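Local coordinates for protein transcriptional regulator AcuR (Rhodobacter sphaeroides 2.4.1, PDB 3BRU) that represses transcription of its own operon as a TetR-family DNA-binding protein, probably by binding two operator sequences in the promoter, at residues Gln33-Ala38 with Gly65-Tyr70; Leu40-Glu45 with Val53-Lys58; Lys46-Val51 with Gly138-Asp143; Glu83-Tyr88 with Gly127-Asn132; Glu153-Arg158 with Ala184-Trp189. One frame throughout, in Å; residues are numbered along the deposited sequence.

Contact 1: Gln33-Ala38 with Gly65-Tyr70; sequences QSLIRA and GSFYHY
L35 reaches from helix 31-45 to the backbone and ring of F67 on helix 64-70, and the contact is van der Waals throughout. Its two methyls divide the work. CD1 of L35 settles against the helix backbone, 3.8 Å from the CA of F67, with the carbonyl oxygen of S66 a little farther off. CD2 of L35 lies close to the plane of the F67 ring, at its edge, 4.1 Å from CD1 of F67. CG of F67 is anti to the backbone N (chi1 -178°), which leaves the CD1 edge of the ring beside that methyl. The aromatic neighbour of F67 is F77, met edge-to-face; aliphatic cover for L35 comes from I56 and A60 of helix 53-60. Helix 64-70 is the second helix of the predicted helix-turn-helix, the one that reads DNA in TetR-family repressors. The contact therefore seats this helix on helix 31-45 through shape and burial of hydrocarbon, with no directional bond between the two segments.

Contact 2: Leu40-Glu45 with Val53-Lys58; sequences LEHLTE and VDEILK
A histidine-carboxylate hydrogen bond joins H42 of helix 31-45 to E55 of helix 53-60, with a short separation of 2.6 Å from ND1 to OE2. The N-H...O angle is 145°, so the bond is somewhat bent. OE2 of E55 lies almost in the imidazole plane but accepts through its anti lone pair, and the carboxylate is turned 61° from the ring. The first torsion of E55, with CG anti to the backbone N (chi1 165°), puts CG of E55 3.5 Å from CE1 of H42; the extended chain beyond then carries OE2 to ND1. Next to the polar pair, CD1 of I56 packs 3.9 Å from CB of H42. V51 touches both H42 and I56, and the ammonium of K46 makes a long, weak ion pair with OE2 of E55. The carboxylate would be expected to favour a proton on ND1 and perhaps a positively charged imidazole, giving the first two helices of the DNA-binding domain a polar tie beside an aliphatic contact.

Contact 3: Lys46-Val51 with Gly138-Asp143; sequences KGYSSV and GALPDD
Residues Y48 to V51 form a type I beta turn, and its second residue, S49, comes nearest to A139 in the opposing loop, with 7.0 Å between their CA atoms. Y48 and L140 carry much of the packing. With CG anti to the backbone N (chi1 -178°), the tyrosine ring projects toward the loop, where methyl CD2 of L140 lies obliquely against it, 3.8 Å from CB of Y48. Farther out, the phenol reaches the proline, with OH of Y48 4.1 Å from CG of P141. Beside this apolar patch, OG of S49 rests 3.7 Å from CB of A139. The carboxylate of E136 grips the turn twice, bonding OG of S49 and accepting from the backbone N of Y48. S49 and S50 further face their counterparts in the second subunit, where S50 OG bonds S49 OG of that chain. The contact thus joins the loop between helices 31-45 and 53-60 to the loop between helices 129-135 and 143-167, with Y48 set among K74 of helix 74-97, in a cation-pi contact, L133 of helix 129-135, and F144 of helix 143-167, whose ring meets it edge-to-face.

Contact 4: Glu83-Tyr88 with Gly127-Asn132; sequences EAYDTY and GCLVGN
A first torsion that sets CG of Y85 anti to its backbone N (chi1 -170°) puts the tyrosine ring under CB of L129, which sits over the ring centre in a CH-pi contact of 3.8 Å to the centroid, only 12° off the normal. The leucine has its own CG anti to the backbone N (chi1 176°), and its chain runs back along the tyrosine until CD2 of L129 lies 3.7 Å from CB of Y85. Two further groups approach the ring obliquely: CG2 of V130, 4.0 Å from CD2 of Y85, and the sulfur of C128, in a sulfur-aromatic contact 5.0 Å from the ring centroid. That sulfur also caps its own helix: C128 is the N-cap residue, and its SG accepts a weak bond from the backbone N of G131. Y85 joins helix 74-97, which runs on from the DNA-binding domain, to the N-terminal end of helix 129-135. L40 of helix 31-45 touches the same tyrosine, L129 leans on L43 and T44, and W155 of helix 143-167 packs on Y85, C128 and V130.

Contact 5: Glu153-Arg158 with Ala184-Trp189; sequences ETWQRR and AFWIGW
Two tryptophans, W155 of helix 143-167 and W186 of helix 178-199, form the close-packed part of this contact. The two side chains run nearly perpendicular to each other. CB of W155 lies over the six-membered ring of W186, 4.0 Å from its centroid in a CH-pi contact, and CE3 of W155 comes within 3.5 Å of CZ3 of W186. The rings themselves pair obliquely, with their planes 38° apart and the six-membered centroids separated by 5.0 Å. The W186 indole has a carbon of W155 over one face and one of F185 over the other, both offset toward the rim. CG of W186 stands beside the backbone N (chi1 -75°), which directs the indole toward helix 143-167, where T159 OG1 accepts from its buried NE1.

Packing is lighter on the side of Q156, which is less buried than the tryptophans. Its aliphatic stem lies obliquely to the indole, CG of Q156 being 3.9 Å from CD1 of W186, and the extended chain carries the amide on toward the dimer partner, where OE1 accepts a bond from R195 of the second subunit. F89 of helix 74-97 packs against both tryptophans. This is helix-on-helix packing inside the all-helical C-terminal domain of a TetR-type regulator; in this family two long C-terminal helices commonly build the dimer interface, and Q156 and I187 both touch the second subunit here.

How the contacts relate
Contacts 1 and 2 lie 11 Å apart between centres and share helix 31-45; contact 2 is nested along the chain within the loop that contact 1 closes, and I56 and L57 pack on L35, and L57 on F67. Both belong to the DNA-binding domain. Contact 3, 13 Å from contact 2, and contact 4, 14 Å from it, each pair a segment of the N-terminal DNA-binding part with one of the C-terminal part. N132 of contact 4 is tied to contact 2, its ND2 probably bonding the L43 carbonyl. Contact 5 lies wholly in the C-terminal domain, 30 Å from contact 1, yet W155 reaches contact 4. Packing is therefore continuous from the DNA-binding helices to the dimerising region.

Contact 1: Gln33-Ala38 with Gly65-Tyr70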
# COMPACT_ATOMS: atom_id res chain seq x y z
N GLN A 33 7.25 25.90 -10.64
CA GLN A 33 7.47 25.33 -9.32
C GLN A 33 6.22 25.29 -8.46
O GLN A 33 6.07 24.35 -7.71
CB GLN A 33 8.72 25.80 -8.55
CG GLN A 33 8.69 27.02 -7.64
CD GLN A 33 7.87 26.97 -6.34
OE1 GLN A 33 7.37 28.00 -5.95
NE2 GLN A 33 7.78 25.84 -5.68
N SER A 34 5.35 26.30 -8.56
CA SER A 34 4.16 26.36 -7.74
C SER A 34 3.25 25.19 -8.08
O SER A 34 2.65 24.60 -7.18
CB SER A 34 3.37 27.65 -7.97
OG SER A 34 4.16 28.76 -7.67
N LEU A 35 3.13 24.90 -9.38
CA LEU A 35 2.29 23.81 -9.88
C LEU A 35 2.80 22.47 -9.37
O LEU A 35 2.04 21.71 -8.77
CB LEU A 35 2.21 23.83 -11.40
CG LEU A 35 1.33 24.96 -11.95
CD1 LEU A 35 1.40 25.04 -13.49
CD2 LEU A 35 -0.14 24.93 -11.46
N ILE A 36 4.10 22.22 -9.53
CA ILE A 36 4.71 20.99 -9.05
C ILE A 36 4.54 20.82 -7.53
O ILE A 36 4.12 19.74 -7.06
CB ILE A 36 6.17 20.94 -9.45
CG1 ILE A 36 6.29 20.89 -10.99
CG2 ILE A 36 6.91 19.78 -8.72
CD1 ILE A 36 5.92 19.55 -11.66
N ARG A 37 4.86 21.89 -6.78
CA ARG A 37 4.67 21.93 -5.33
C ARG A 37 3.26 21.53 -4.91
O ARG A 37 3.08 20.61 -4.08
CB ARG A 37 4.95 23.33 -4.79
CG ARG A 37 4.59 23.46 -3.30
CD ARG A 37 5.80 23.24 -2.39
NE ARG A 37 6.67 22.12 -2.78
CZ ARG A 37 6.80 20.98 -2.09
NH1 ARG A 37 6.13 20.81 -0.96
NH2 ARG A 37 7.63 20.03 -2.52
N ALA A 38 2.26 22.23 -5.45
CA ALA A 38 0.89 21.96 -5.14
C ALA A 38 0.53 20.54 -5.56
O ALA A 38 -0.26 19.90 -4.90
CB ALA A 38 -0.01 22.98 -5.84
N GLY A 65 -4.23 29.28 -17.91
CA GLY A 65 -3.41 29.42 -19.09
C GLY A 65 -1.96 29.04 -18.83
O GLY A 65 -1.28 28.63 -19.77
N SER A 66 -1.51 29.20 -17.58
CA SER A 66 -0.14 28.81 -17.18
C SER A 66 0.01 27.30 -16.99
O SER A 66 1.03 26.72 -17.33
CB SER A 66 0.31 29.53 -15.92
OG SER A 66 0.33 30.91 -16.13
N PHE A 67 -1.02 26.67 -16.44
CA PHE A 67 -1.07 25.23 -16.38
C PHE A 67 -0.98 24.64 -17.79
O PHE A 67 -0.19 23.72 -18.02
CB PHE A 67 -2.35 24.77 -15.66
CG PHE A 67 -2.44 23.29 -15.53
CD1 PHE A 67 -1.90 22.65 -14.42
CD2 PHE A 67 -3.00 22.52 -16.54
CE1 PHE A 67 -1.96 21.26 -14.30
CE2 PHE A 67 -3.06 21.10 -16.44
CZ PHE A 67 -2.53 20.48 -15.33
N TYR A 68 -1.76 25.15 -18.74
CA TYR A 68 -1.78 24.54 -20.09
C TYR A 68 -0.60 24.92 -20.96
O TYR A 68 -0.33 24.26 -21.95
CB TYR A 68 -3.14 24.69 -20.81
CG TYR A 68 -4.18 23.83 -20.13
CD1 TYR A 68 -4.08 22.43 -20.14
CD2 TYR A 68 -5.22 24.41 -19.38
CE1 TYR A 68 -5.01 21.64 -19.47
CE2 TYR A 68 -6.15 23.63 -18.71
CZ TYR A 68 -6.05 22.25 -18.76
OH TYR A 68 -7.00 21.49 -18.08
N HIS A 69 0.14 25.93 -20.53
CA HIS A 69 1.41 26.25 -21.14
C HIS A 69 2.39 25.09 -20.98
O HIS A 69 3.12 24.76 -21.92
CB HIS A 69 2.00 27.50 -20.47
CG HIS A 69 3.30 27.95 -21.07
ND1 HIS A 69 3.39 28.50 -22.33
CD2 HIS A 69 4.56 27.92 -20.58
CE1 HIS A 69 4.65 28.81 -22.59
NE2 HIS A 69 5.38 28.47 -21.55
N TYR A 70 2.39 24.48 -19.80
CA TYR A 70 3.34 23.47 -19.43
C TYR A 70 2.82 22.06 -19.61
O TYR A 70 3.59 21.16 -19.92
CB TYR A 70 3.77 23.70 -17.97
CG TYR A 70 4.64 24.93 -17.77
CD1 TYR A 70 5.95 24.98 -18.27
CD2 TYR A 70 4.16 26.05 -17.10
CE1 TYR A 70 6.77 26.12 -18.08
CE2 TYR A 70 4.95 27.19 -16.93
CZ TYR A 70 6.25 27.22 -17.41
OH TYR A 70 7.03 28.32 -17.23

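Contact 2: Leu40-Glu45 with Val53-Lys58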
# COMPACT_ATOMS: atom_id res chain seq x y z
N LEU A 40 2.59 17.81 -5.75
CA LEU A 40 3.25 16.92 -4.78
C LEU A 40 2.55 16.92 -3.45
O LEU A 40 2.32 15.84 -2.89
CB LEU A 40 4.74 17.24 -4.58
CG LEU A 40 5.66 17.02 -5.79
CD1 LEU A 40 7.04 17.60 -5.57
CD2 LEU A 40 5.74 15.54 -6.27
N GLU A 41 2.16 18.08 -2.97
CA GLU A 41 1.48 18.16 -1.69
C GLU A 41 0.13 17.47 -1.70
O GLU A 41 -0.17 16.70 -0.79
CB GLU A 41 1.34 19.61 -1.21
CG GLU A 41 2.69 20.23 -0.83
CD GLU A 41 2.59 21.72 -0.46
OE1 GLU A 41 1.46 22.25 -0.57
OE2 GLU A 41 3.64 22.36 -0.09
N HIS A 42 -0.66 17.72 -2.73
CA HIS A 42 -2.04 17.25 -2.79
C HIS A 42 -2.13 15.77 -3.09
O HIS A 42 -2.95 15.08 -2.52
CB HIS A 42 -2.87 18.03 -3.81
CG HIS A 42 -3.28 19.39 -3.34
ND1 HIS A 42 -4.60 19.72 -3.08
CD2 HIS A 42 -2.55 20.50 -3.06
CE1 HIS A 42 -4.66 20.97 -2.66
NE2 HIS A 42 -3.44 21.47 -2.66
N LEU A 43 -1.27 15.27 -3.98
CA LEU A 43 -1.24 13.82 -4.28
C LEU A 43 -0.54 12.90 -3.29
O LEU A 43 -0.79 11.67 -3.29
CB LEU A 43 -0.65 13.56 -5.65
CG LEU A 43 -1.59 13.65 -6.84
CD1 LEU A 43 -2.18 15.06 -6.97
CD2 LEU A 43 -0.78 13.26 -8.08
N THR A 44 0.34 13.46 -2.46
CA THR A 44 0.91 12.70 -1.33
C THR A 44 -0.09 12.65 -0.14
O THR A 44 -0.03 11.76 0.69
CB THR A 44 2.30 13.26 -0.88
OG1 THR A 44 2.18 14.61 -0.46
CG2 THR A 44 3.31 13.20 -2.04
N GLU A 45 -1.00 13.61 -0.09
CA GLU A 45 -1.96 13.70 0.99
C GLU A 45 -3.25 12.97 0.63
O GLU A 45 -3.81 12.24 1.46
CB GLU A 45 -2.23 15.18 1.31
CG GLU A 45 -3.19 15.38 2.46
CD GLU A 45 -2.91 16.63 3.29
OE1 GLU A 45 -2.07 17.49 2.85
OE2 GLU A 45 -3.53 16.74 4.40
N VAL A 53 -7.78 19.56 -11.35
CA VAL A 53 -6.94 20.66 -11.78
C VAL A 53 -7.29 21.98 -11.10
O VAL A 53 -6.40 22.75 -10.73
CB VAL A 53 -6.96 20.81 -13.33
CG1 VAL A 53 -6.27 22.10 -13.81
CG2 VAL A 53 -6.34 19.58 -13.97
N ASP A 54 -8.58 22.27 -10.93
CA ASP A 54 -8.96 23.52 -10.28
C ASP A 54 -8.43 23.63 -8.87
O ASP A 54 -8.00 24.69 -8.45
CB ASP A 54 -10.47 23.72 -10.24
CG ASP A 54 -11.06 24.00 -11.60
OD1 ASP A 54 -10.31 24.36 -12.55
OD2 ASP A 54 -12.31 23.88 -11.72
N GLU A 55 -8.46 22.54 -8.12
CA GLU A 55 -7.90 22.52 -6.76
C GLU A 55 -6.38 22.82 -6.77
O GLU A 55 -5.90 23.59 -5.97
CB GLU A 55 -8.23 21.18 -6.07
CG GLU A 55 -7.44 20.85 -4.80
CD GLU A 55 -7.88 19.51 -4.12
OE1 GLU A 55 -9.01 18.99 -4.40
OE2 GLU A 55 -7.10 18.98 -3.27
N ILE A 56 -5.65 22.21 -7.71
CA ILE A 56 -4.22 22.50 -7.91
C ILE A 56 -3.98 23.98 -8.22
O ILE A 56 -3.08 24.59 -7.62
CB ILE A 56 -3.57 21.63 -9.06
CG1 ILE A 56 -3.57 20.12 -8.70
CG2 ILE A 56 -2.18 22.13 -9.49
CD1 ILE A 56 -3.07 19.80 -7.33
N LEU A 57 -4.76 24.56 -9.13
CA LEU A 57 -4.59 25.96 -9.52
C LEU A 57 -4.80 26.89 -8.32
O LEU A 57 -4.04 27.86 -8.13
CB LEU A 57 -5.57 26.34 -10.64
CG LEU A 57 -5.42 25.62 -11.98
CD1 LEU A 57 -6.39 26.22 -13.02
CD2 LEU A 57 -3.96 25.62 -12.44
N LYS A 58 -5.86 26.61 -7.55
CA LYS A 58 -6.21 27.38 -6.38
C LYS A 58 -5.12 27.31 -5.30
O LYS A 58 -4.80 28.30 -4.67
CB LYS A 58 -7.58 26.93 -5.84
CG LYS A 58 -8.10 27.74 -4.65
CD LYS A 58 -9.46 27.20 -4.15
CE LYS A 58 -9.85 27.85 -2.82
NZ LYS A 58 -11.34 28.00 -2.68

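Contact 3: Lys46-Val51 with Gly138-Asp143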
# COMPACT_ATOMS: atom_id res chain seq x y z
N LYS A 46 -3.73 13.16 -0.59
CA LYS A 46 -4.95 12.52 -1.09
C LYS A 46 -4.53 11.49 -2.14
O LYS A 46 -3.92 10.48 -1.82
CB LYS A 46 -5.94 13.55 -1.63
CG LYS A 46 -6.29 14.57 -0.59
CD LYS A 46 -7.69 15.11 -0.73
CE LYS A 46 -7.72 16.35 -1.62
NZ LYS A 46 -9.13 16.75 -1.85
N GLY A 47 -4.81 11.74 -3.40
CA GLY A 47 -4.26 10.91 -4.45
C GLY A 47 -4.71 11.56 -5.74
O GLY A 47 -5.37 12.61 -5.72
N TYR A 48 -4.37 10.92 -6.85
CA TYR A 48 -4.70 11.43 -8.17
C TYR A 48 -6.21 11.53 -8.44
O TYR A 48 -6.68 12.60 -8.84
CB TYR A 48 -4.00 10.57 -9.21
CG TYR A 48 -4.20 10.97 -10.63
CD1 TYR A 48 -3.24 11.74 -11.28
CD2 TYR A 48 -5.34 10.55 -11.36
CE1 TYR A 48 -3.40 12.08 -12.63
CE2 TYR A 48 -5.49 10.88 -12.71
CZ TYR A 48 -4.50 11.64 -13.33
OH TYR A 48 -4.60 12.03 -14.64
N SER A 49 -6.96 10.44 -8.20
CA SER A 49 -8.43 10.41 -8.41
C SER A 49 -9.23 11.47 -7.63
O SER A 49 -10.31 11.83 -8.04
CB SER A 49 -9.05 9.04 -8.08
OG SER A 49 -8.28 7.95 -8.57
N SER A 50 -8.68 11.93 -6.50
CA SER A 50 -9.34 12.86 -5.58
C SER A 50 -9.10 14.32 -5.92
O SER A 50 -9.79 15.21 -5.44
CB SER A 50 -8.77 12.63 -4.18
OG SER A 50 -9.70 11.93 -3.40
N VAL A 51 -8.09 14.56 -6.73
CA VAL A 51 -7.62 15.91 -6.87
C VAL A 51 -7.79 16.39 -8.31
O VAL A 51 -7.19 15.84 -9.23
CB VAL A 51 -6.14 16.01 -6.43
CG1 VAL A 51 -5.61 17.40 -6.65
CG2 VAL A 51 -6.02 15.63 -4.95
N GLY A 138 -5.86 1.14 -11.04
CA GLY A 138 -7.07 0.85 -11.81
C GLY A 138 -7.77 2.10 -12.37
O GLY A 138 -8.49 2.01 -13.37
N ALA A 139 -7.56 3.26 -11.73
CA ALA A 139 -8.24 4.49 -12.17
C ALA A 139 -7.32 5.46 -12.95
O ALA A 139 -7.75 6.57 -13.31
CB ALA A 139 -8.90 5.20 -10.98
N LEU A 140 -6.09 5.01 -13.24
CA LEU A 140 -5.08 5.84 -13.88
C LEU A 140 -4.94 5.53 -15.35
O LEU A 140 -5.18 4.41 -15.76
CB LEU A 140 -3.71 5.65 -13.18
CG LEU A 140 -3.64 6.12 -11.73
CD1 LEU A 140 -2.20 5.97 -11.23
CD2 LEU A 140 -4.19 7.57 -11.49
N PRO A 141 -4.51 6.53 -16.15
CA PRO A 141 -4.15 6.33 -17.58
C PRO A 141 -3.07 5.26 -17.68
O PRO A 141 -2.21 5.21 -16.80
CB PRO A 141 -3.53 7.69 -17.98
CG PRO A 141 -4.08 8.68 -16.99
CD PRO A 141 -4.30 7.93 -15.71
N ASP A 142 -3.08 4.39 -18.69
CA ASP A 142 -2.09 3.29 -18.65
C ASP A 142 -0.59 3.63 -18.75
O ASP A 142 0.23 2.82 -18.35
CB ASP A 142 -2.50 2.05 -19.45
CG ASP A 142 -3.08 0.91 -18.52
OD1 ASP A 142 -4.29 0.98 -18.12
OD2 ASP A 142 -2.33 -0.06 -18.17
N ASP A 143 -0.25 4.83 -19.22
CA ASP A 143 1.13 5.40 -19.16
C ASP A 143 1.80 5.32 -17.77
O ASP A 143 3.02 5.13 -17.65
CB ASP A 143 1.09 6.89 -19.53
CG ASP A 143 1.42 7.14 -20.99
OD1 ASP A 143 1.44 6.17 -21.78
OD2 ASP A 143 1.67 8.32 -21.37

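Contact 4: Glu83-Tyr88 with Gly127-Asn132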
# COMPACT_ATOMS: atom_id res chain seq x y z
N GLU A 83 8.11 12.17 -12.33
CA GLU A 83 9.50 12.56 -12.66
C GLU A 83 10.10 13.51 -11.63
O GLU A 83 11.28 13.41 -11.31
CB GLU A 83 9.61 13.16 -14.06
CG GLU A 83 9.36 12.13 -15.13
CD GLU A 83 9.02 12.72 -16.53
OE1 GLU A 83 8.60 13.91 -16.64
OE2 GLU A 83 9.17 11.96 -17.53
N ALA A 84 9.29 14.41 -11.07
CA ALA A 84 9.81 15.36 -10.06
C ALA A 84 10.13 14.65 -8.75
O ALA A 84 11.18 14.91 -8.13
CB ALA A 84 8.84 16.53 -9.83
N TYR A 85 9.22 13.77 -8.35
CA TYR A 85 9.33 12.96 -7.14
C TYR A 85 10.51 11.99 -7.25
O TYR A 85 11.29 11.85 -6.32
CB TYR A 85 8.02 12.23 -6.87
CG TYR A 85 7.97 11.58 -5.51
CD1 TYR A 85 7.57 12.31 -4.38
CD2 TYR A 85 8.34 10.25 -5.35
CE1 TYR A 85 7.51 11.72 -3.12
CE2 TYR A 85 8.30 9.65 -4.09
CZ TYR A 85 7.89 10.38 -2.99
OH TYR A 85 7.89 9.78 -1.76
N ASP A 86 10.66 11.33 -8.38
CA ASP A 86 11.86 10.53 -8.59
C ASP A 86 13.18 11.31 -8.34
O ASP A 86 14.12 10.76 -7.79
CB ASP A 86 11.90 9.95 -10.01
CG ASP A 86 12.91 8.80 -10.15
OD1 ASP A 86 13.45 8.27 -9.13
OD2 ASP A 86 13.15 8.38 -11.29
N THR A 87 13.24 12.56 -8.78
CA THR A 87 14.46 13.36 -8.68
C THR A 87 14.73 13.75 -7.23
O THR A 87 15.87 13.65 -6.75
CB THR A 87 14.39 14.59 -9.56
OG1 THR A 87 14.43 14.15 -10.92
CG2 THR A 87 15.59 15.54 -9.33
N TYR A 88 13.68 14.16 -6.54
CA TYR A 88 13.89 14.69 -5.22
C TYR A 88 14.13 13.59 -4.23
O TYR A 88 15.00 13.72 -3.34
CB TYR A 88 12.79 15.70 -4.86
CG TYR A 88 12.79 16.84 -5.91
CD1 TYR A 88 14.02 17.41 -6.36
CD2 TYR A 88 11.60 17.32 -6.50
CE1 TYR A 88 14.07 18.41 -7.33
CE2 TYR A 88 11.62 18.33 -7.48
CZ TYR A 88 12.86 18.87 -7.89
OH TYR A 88 12.91 19.88 -8.85
N GLY A 127 2.09 10.71 2.51
CA GLY A 127 2.79 9.47 2.28
C GLY A 127 3.68 9.52 1.07
O GLY A 127 4.18 10.59 0.67
N CYS A 128 3.87 8.35 0.47
CA CYS A 128 4.67 8.22 -0.71
C CYS A 128 3.78 8.48 -1.92
O CYS A 128 2.70 7.90 -2.04
CB CYS A 128 5.30 6.83 -0.76
SG CYS A 128 6.38 6.68 -2.18
N LEU A 129 4.22 9.36 -2.82
CA LEU A 129 3.50 9.60 -4.07
C LEU A 129 3.35 8.32 -4.90
O LEU A 129 2.29 8.06 -5.48
CB LEU A 129 4.20 10.68 -4.90
CG LEU A 129 3.54 10.88 -6.26
CD1 LEU A 129 2.26 11.64 -6.05
CD2 LEU A 129 4.41 11.60 -7.23
N VAL A 130 4.43 7.55 -4.97
CA VAL A 130 4.48 6.35 -5.77
C VAL A 130 3.58 5.25 -5.22
O VAL A 130 2.96 4.47 -5.98
CB VAL A 130 5.96 5.90 -5.95
CG1 VAL A 130 6.06 4.48 -6.53
CG2 VAL A 130 6.69 6.93 -6.83
N GLY A 131 3.51 5.17 -3.91
CA GLY A 131 2.61 4.23 -3.26
C GLY A 131 1.18 4.66 -3.43
O GLY A 131 0.32 3.82 -3.76
N ASN A 132 0.89 5.95 -3.20
CA ASN A 132 -0.49 6.45 -3.42
C ASN A 132 -0.98 6.17 -4.83
O ASN A 132 -2.09 5.69 -5.00
CB ASN A 132 -0.63 7.95 -3.18
CG ASN A 132 -0.46 8.36 -1.72
OD1 ASN A 132 -0.15 7.54 -0.83
ND2 ASN A 132 -0.67 9.65 -1.47

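Contact 5: Glu153-Arg158 with Ala184-Trp189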
# COMPACT_ATOMS: atom_id res chain seq x y z
N GLU A 153 11.62 0.12 -9.20
CA GLU A 153 12.74 -0.69 -9.60
C GLU A 153 14.06 0.05 -9.43
O GLU A 153 15.05 -0.58 -9.07
CB GLU A 153 12.55 -1.23 -11.00
CG GLU A 153 11.68 -2.48 -10.97
CD GLU A 153 11.11 -2.84 -12.34
OE1 GLU A 153 11.42 -2.10 -13.32
OE2 GLU A 153 10.33 -3.83 -12.44
N THR A 154 14.08 1.36 -9.63
CA THR A 154 15.28 2.13 -9.33
C THR A 154 15.65 2.05 -7.86
O THR A 154 16.81 1.79 -7.51
CB THR A 154 15.15 3.63 -9.76
OG1 THR A 154 14.97 3.66 -11.18
CG2 THR A 154 16.42 4.47 -9.38
N TRP A 155 14.66 2.28 -7.00
CA TRP A 155 14.86 2.20 -5.57
C TRP A 155 15.38 0.83 -5.15
O TRP A 155 16.31 0.74 -4.31
CB TRP A 155 13.57 2.54 -4.86
CG TRP A 155 13.09 3.95 -5.09
CD1 TRP A 155 13.80 5.02 -5.62
CD2 TRP A 155 11.80 4.47 -4.75
NE1 TRP A 155 13.01 6.15 -5.65
CE2 TRP A 155 11.79 5.85 -5.12
CE3 TRP A 155 10.64 3.91 -4.17
CZ2 TRP A 155 10.66 6.66 -4.94
CZ3 TRP A 155 9.52 4.72 -3.98
CH2 TRP A 155 9.53 6.08 -4.37
N GLN A 156 14.79 -0.22 -5.72
CA GLN A 156 15.18 -1.60 -5.48
C GLN A 156 16.60 -1.92 -5.92
O GLN A 156 17.33 -2.58 -5.21
CB GLN A 156 14.18 -2.56 -6.17
CG GLN A 156 12.87 -2.72 -5.42
CD GLN A 156 11.81 -3.53 -6.18
OE1 GLN A 156 10.64 -3.52 -5.78
NE2 GLN A 156 12.19 -4.20 -7.27
N ARG A 157 17.00 -1.43 -7.09
CA ARG A 157 18.38 -1.59 -7.57
C ARG A 157 19.41 -0.92 -6.65
O ARG A 157 20.52 -1.43 -6.45
CB ARG A 157 18.53 -0.98 -8.96
CG ARG A 157 18.61 -1.94 -10.07
CD ARG A 157 18.84 -1.23 -11.43
NE ARG A 157 17.59 -0.67 -11.97
CZ ARG A 157 17.35 0.63 -12.12
NH1 ARG A 157 18.29 1.56 -11.82
NH2 ARG A 157 16.17 1.01 -12.58
N ARG A 158 19.07 0.25 -6.12
CA ARG A 158 20.01 0.95 -5.23
C ARG A 158 20.16 0.18 -3.92
O ARG A 158 21.25 0.08 -3.37
CB ARG A 158 19.56 2.39 -4.97
CG ARG A 158 19.57 3.25 -6.21
CD ARG A 158 19.26 4.71 -5.85
NE ARG A 158 20.37 5.31 -5.10
CZ ARG A 158 20.49 6.62 -4.84
NH1 ARG A 158 19.57 7.50 -5.25
NH2 ARG A 158 21.56 7.05 -4.18
N ALA A 184 11.63 -7.30 -1.18
CA ALA A 184 10.82 -7.43 0.02
C ALA A 184 10.86 -6.17 0.89
O ALA A 184 9.81 -5.76 1.36
CB ALA A 184 11.20 -8.65 0.82
N PHE A 185 12.04 -5.51 1.05
CA PHE A 185 12.10 -4.20 1.73
C PHE A 185 11.11 -3.16 1.15
O PHE A 185 10.36 -2.55 1.91
CB PHE A 185 13.52 -3.58 1.77
CG PHE A 185 13.56 -2.25 2.51
CD1 PHE A 185 13.71 -2.21 3.89
CD2 PHE A 185 13.35 -1.04 1.84
CE1 PHE A 185 13.71 -0.98 4.59
CE2 PHE A 185 13.33 0.18 2.53
CZ PHE A 185 13.52 0.21 3.91
N TRP A 186 11.13 -2.95 -0.16
CA TRP A 186 10.26 -1.93 -0.77
C TRP A 186 8.77 -2.27 -0.78
O TRP A 186 7.91 -1.36 -0.61
CB TRP A 186 10.80 -1.47 -2.16
CG TRP A 186 12.00 -0.57 -1.94
CD1 TRP A 186 13.31 -0.93 -2.00
CD2 TRP A 186 11.97 0.80 -1.49
NE1 TRP A 186 14.12 0.15 -1.64
CE2 TRP A 186 13.32 1.21 -1.32
CE3 TRP A 186 10.94 1.73 -1.23
CZ2 TRP A 186 13.67 2.52 -0.93
CZ3 TRP A 186 11.28 3.01 -0.81
CH2 TRP A 186 12.63 3.40 -0.68
N ILE A 187 8.45 -3.56 -0.93
CA ILE A 187 7.07 -4.06 -0.73
C ILE A 187 6.60 -3.69 0.71
O ILE A 187 5.55 -3.09 0.90
CB ILE A 187 6.93 -5.61 -0.91
CG1 ILE A 187 7.09 -6.06 -2.37
CG2 ILE A 187 5.63 -6.13 -0.25
CD1 ILE A 187 7.22 -7.59 -2.54
N GLY A 188 7.40 -4.04 1.70
CA GLY A 188 7.00 -3.85 3.09
C GLY A 188 6.99 -2.41 3.54
O GLY A 188 6.07 -1.98 4.27
N TRP A 189 7.98 -1.64 3.09
CA TRP A 189 8.08 -0.20 3.44
C TRP A 189 6.95 0.66 2.90
O TRP A 189 6.48 1.54 3.55
CB TRP A 189 9.43 0.33 2.98
CG TRP A 189 9.68 1.74 3.29
CD1 TRP A 189 9.80 2.75 2.40
CD2 TRP A 189 9.85 2.32 4.59
NE1 TRP A 189 10.05 3.94 3.05
CE2 TRP A 189 10.08 3.70 4.40
CE3 TRP A 189 9.80 1.81 5.90
CZ2 TRP A 189 10.29 4.59 5.47
CZ3 TRP A 189 10.01 2.69 6.97
CH2 TRP A 189 10.25 4.07 6.74